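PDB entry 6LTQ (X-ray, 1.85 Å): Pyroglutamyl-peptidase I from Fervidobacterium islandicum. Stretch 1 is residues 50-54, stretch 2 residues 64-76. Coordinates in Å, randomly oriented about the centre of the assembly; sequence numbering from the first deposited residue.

Stretch 1 (50-54) LHTLI
Stretch 2, residues 64-76: EVLEEYYKTNNID

The apolar centre of this contact is Leu-53, which projects from a strand onto one side of a helix. Residues 50-54 are extended, with phi from -90° to -161° and psi from 118° to 153°, and belong to a longer strand. Residues 64-72 are the last part of a helix; through Lys-71 their phi/psi values stay near -65/-40. The two axes approach to 9.9 Å and run nearly antiparallel, at 159° between their N-to-C directions, so that successive inward-facing strand residues meet successively earlier parts of stretch 2. Leu-53 lies opposite Leu-66, with CA atoms 8.2 Å apart, and His-51 lies opposite Ile-75, at 8.3 Å.

Because side chains alternate along a strand, His-51 and Leu-53 point toward the helical stretch while Thr-52 and Ile-54 point away. Leu-53 has chi1 t and chi2 p (173°, 68°), a common leucine rotamer that spreads its two methyl groups among neighbours one turn apart on the helix. Its CD1 lies 4.2 Å from CG1 of Val-65 (chi1 t), whose CA-to-CB bond points toward the strand. Its CD2 packs 3.8 Å from CB of Tyr-69 and 4.4 Å from CD1 of Leu-66. The last of these leaves its CA sideways, but its t, p side chain (179°, 61°) brings its end nearer to the strand. A branched aliphatic residue suits this site, since it can touch several apolar groups and has no polar atom to satisfy.

Tyr-69 joins the apolar centre to the polar edge. Its CB and the near part of its ring pack against Leu-53, and chi1 t (-160°) with chi2 -82° sets the hydroxyl end of the ring at His-51. There Tyr-69 OH and His-51 ND1 form a short hydrogen bond of 2.6 Å, in which either could be the donor. The rings meet rim to rim, centroids 5.7 Å apart and planes at 87°, an arrangement that lets the hydroxyl approach the imidazole near its plane, where the nitrogen lone pair or N-H lies.

His-51 (chi1 m, -56°; chi2 -118°) also uses a ring face. Ile-75, with chi1 and chi2 both m (-60°, -56°), places CD1 3.8 Å from the centroid of the His-51 ring, 12° off the normal, in a CH-pi contact. Histidine fits here because its flat face accepts a methyl group while its edge remains free for a polar partner.

At the polar edge, water 1 accepts a hydrogen bond from Thr-52 N at 3.1 Å and is also hydrogen-bonded to Tyr-69 OH at 3.0 Å, thus linking strand backbone to helix side chain. The helix closes nearby: Thr-72 (chi1 p) turns its OG1 back to donate to Glu-68 O at 3.0 Å, and a weak bond runs from Asn-73 N to Tyr-69 O at 3.0 Å. Asn-73, at -145/155, is the first residue to leave helical phi/psi, and the extended chain beyond it brings Ile-75 to His-51.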

# COMPACT_ATOMS: atom_id res chain seq x y z
N LEU D 50 -10.26 -26.95 -25.54
CA LEU D 50 -9.86 -26.55 -24.20
C LEU D 50 -9.56 -27.77 -23.34
O LEU D 50 -10.45 -28.59 -23.09
CB LEU D 50 -10.95 -25.71 -23.55
CG LEU D 50 -10.58 -25.17 -22.16
CD1 LEU D 50 -9.37 -24.27 -22.26
CD2 LEU D 50 -11.76 -24.42 -21.58
N HIS D 51 -8.32 -27.88 -22.89
CA HIS D 51 -7.92 -28.80 -21.84
C HIS D 51 -7.84 -28.07 -20.51
O HIS D 51 -7.46 -26.90 -20.44
CB HIS D 51 -6.55 -29.41 -22.13
CG HIS D 51 -6.45 -30.11 -23.45
ND1 HIS D 51 -6.18 -31.46 -23.56
CD2 HIS D 51 -6.58 -29.64 -24.72
CE1 HIS D 51 -6.14 -31.79 -24.84
NE2 HIS D 51 -6.37 -30.71 -25.56
N THR D 52 -8.18 -28.77 -19.43
CA THR D 52 -8.05 -28.21 -18.10
C THR D 52 -7.24 -29.15 -17.21
O THR D 52 -7.20 -30.36 -17.44
CB THR D 52 -9.41 -27.93 -17.45
OG1 THR D 52 -10.16 -29.15 -17.32
CG2 THR D 52 -10.20 -26.91 -18.29
N LEU D 53 -6.59 -28.57 -16.21
CA LEU D 53 -5.76 -29.36 -15.31
C LEU D 53 -5.54 -28.57 -14.02
O LEU D 53 -5.17 -27.40 -14.08
CB LEU D 53 -4.43 -29.70 -15.98
CG LEU D 53 -3.42 -30.39 -15.06
CD1 LEU D 53 -3.94 -31.78 -14.71
CD2 LEU D 53 -2.10 -30.51 -15.79
N ILE D 54 -5.77 -29.21 -12.88
CA ILE D 54 -5.47 -28.63 -11.58
C ILE D 54 -4.14 -29.20 -11.10
O ILE D 54 -3.94 -30.42 -11.09
CB ILE D 54 -6.59 -28.92 -10.56
CG1 ILE D 54 -7.93 -28.40 -11.09
CG2 ILE D 54 -6.26 -28.28 -9.22
CD1 ILE D 54 -7.93 -26.93 -11.37
N GLU D 64 5.93 -32.23 -12.45
CA GLU D 64 5.75 -33.63 -12.86
C GLU D 64 4.35 -33.85 -13.40
O GLU D 64 4.17 -34.36 -14.51
CB GLU D 64 6.04 -34.57 -11.69
CG GLU D 64 7.51 -34.85 -11.49
CD GLU D 64 7.75 -35.74 -10.29
OE1 GLU D 64 6.78 -36.07 -9.58
OE2 GLU D 64 8.93 -36.09 -10.06
N VAL D 65 3.33 -33.43 -12.63
CA VAL D 65 1.95 -33.52 -13.12
C VAL D 65 1.81 -32.76 -14.43
O VAL D 65 1.23 -33.27 -15.39
CB VAL D 65 0.96 -33.02 -12.06
CG1 VAL D 65 -0.45 -32.99 -12.62
CG2 VAL D 65 1.03 -33.86 -10.78
N LEU D 66 2.36 -31.54 -14.50
CA LEU D 66 2.27 -30.77 -15.75
C LEU D 66 3.03 -31.45 -16.88
O LEU D 66 2.55 -31.49 -18.02
CB LEU D 66 2.82 -29.35 -15.54
CG LEU D 66 2.80 -28.43 -16.78
CD1 LEU D 66 1.38 -28.20 -17.32
CD2 LEU D 66 3.47 -27.07 -16.52
N GLU D 67 4.24 -31.95 -16.60
CA GLU D 67 4.99 -32.65 -17.63
C GLU D 67 4.23 -33.88 -18.09
O GLU D 67 4.17 -34.17 -19.29
CB GLU D 67 6.38 -33.03 -17.13
CG GLU D 67 7.24 -33.79 -18.15
CD GLU D 67 7.40 -33.06 -19.47
OE1 GLU D 67 7.31 -31.81 -19.49
OE2 GLU D 67 7.63 -33.72 -20.50
N GLU D 68 3.61 -34.60 -17.15
CA GLU D 68 2.86 -35.80 -17.48
C GLU D 68 1.73 -35.46 -18.44
O GLU D 68 1.47 -36.19 -19.40
CB GLU D 68 2.32 -36.43 -16.19
CG GLU D 68 1.38 -37.63 -16.34
CD GLU D 68 0.76 -38.08 -15.00
OE1 GLU D 68 0.23 -37.23 -14.24
OE2 GLU D 68 0.80 -39.29 -14.71
N TYR D 69 1.09 -34.30 -18.23
CA TYR D 69 0.04 -33.88 -19.16
C TYR D 69 0.63 -33.46 -20.49
O TYR D 69 0.07 -33.78 -21.55
CB TYR D 69 -0.81 -32.74 -18.59
CG TYR D 69 -2.14 -32.64 -19.29
CD1 TYR D 69 -2.27 -31.97 -20.51
CD2 TYR D 69 -3.27 -33.25 -18.76
CE1 TYR D 69 -3.50 -31.90 -21.17
CE2 TYR D 69 -4.49 -33.19 -19.40
CZ TYR D 69 -4.61 -32.51 -20.60
OH TYR D 69 -5.84 -32.46 -21.23
N TYR D 70 1.75 -32.73 -20.46
CA TYR D 70 2.38 -32.36 -21.73
C TYR D 70 2.79 -33.60 -22.52
O TYR D 70 2.70 -33.60 -23.75
CB TYR D 70 3.60 -31.46 -21.50
CG TYR D 70 3.32 -29.97 -21.34
CD1 TYR D 70 2.42 -29.29 -22.17
CD2 TYR D 70 3.98 -29.24 -20.37
CE1 TYR D 70 2.18 -27.93 -22.01
CE2 TYR D 70 3.75 -27.88 -20.20
CZ TYR D 70 2.85 -27.23 -21.01
OH TYR D 70 2.64 -25.88 -20.82
N LYS D 71 3.29 -34.66 -21.84
CA LYS D 71 3.56 -35.85 -22.65
C LYS D 71 2.30 -36.52 -23.17
O LYS D 71 2.33 -37.05 -24.29
CB LYS D 71 4.47 -36.89 -22.04
CG LYS D 71 5.16 -37.28 -23.34
CD LYS D 71 6.49 -37.84 -23.59
CE LYS D 71 7.13 -38.85 -22.70
NZ LYS D 71 8.28 -39.21 -23.67
N THR D 72 1.19 -36.47 -22.48
CA THR D 72 0.09 -37.30 -22.96
C THR D 72 -0.94 -36.56 -23.82
O THR D 72 -1.91 -37.17 -24.30
CB THR D 72 -0.54 -38.04 -21.77
OG1 THR D 72 -0.98 -37.09 -20.79
CG2 THR D 72 0.56 -38.92 -21.13
N ASN D 73 -0.75 -35.25 -24.06
CA ASN D 73 -1.63 -34.46 -24.90
C ASN D 73 -0.81 -33.42 -25.66
O ASN D 73 0.28 -33.03 -25.21
CB ASN D 73 -2.73 -33.77 -24.09
CG ASN D 73 -3.39 -34.69 -23.06
OD1 ASN D 73 -2.83 -34.95 -21.99
ND2 ASN D 73 -4.59 -35.18 -23.38
N ASN D 74 -1.33 -32.98 -26.80
CA ASN D 74 -0.69 -31.93 -27.60
C ASN D 74 -1.33 -30.58 -27.27
O ASN D 74 -2.55 -30.43 -27.40
CB ASN D 74 -0.81 -32.20 -29.10
CG ASN D 74 0.10 -31.28 -29.92
OD1 ASN D 74 0.96 -30.60 -29.37
ND2 ASN D 74 -0.09 -31.27 -31.24
N ILE D 75 -0.51 -29.61 -26.87
CA ILE D 75 -0.96 -28.31 -26.37
C ILE D 75 -0.28 -27.21 -27.17
O ILE D 75 0.96 -27.19 -27.26
CB ILE D 75 -0.65 -28.13 -24.87
CG1 ILE D 75 -1.33 -29.20 -24.01
CG2 ILE D 75 -0.99 -26.70 -24.41
CD1 ILE D 75 -2.85 -29.27 -24.19
N ASP D 76 -1.06 -26.30 -27.74
CA ASP D 76 -0.50 -25.12 -28.40
C ASP D 76 -0.22 -23.94 -27.45
O ASP D 76 0.79 -23.24 -27.61
CB ASP D 76 -1.41 -24.63 -29.50
CG ASP D 76 -1.64 -25.68 -30.57
OD1 ASP D 76 -2.79 -25.79 -31.05
OD2 ASP D 76 -0.67 -26.41 -30.90
O HOH W 1 -8.47 -31.84 -20.00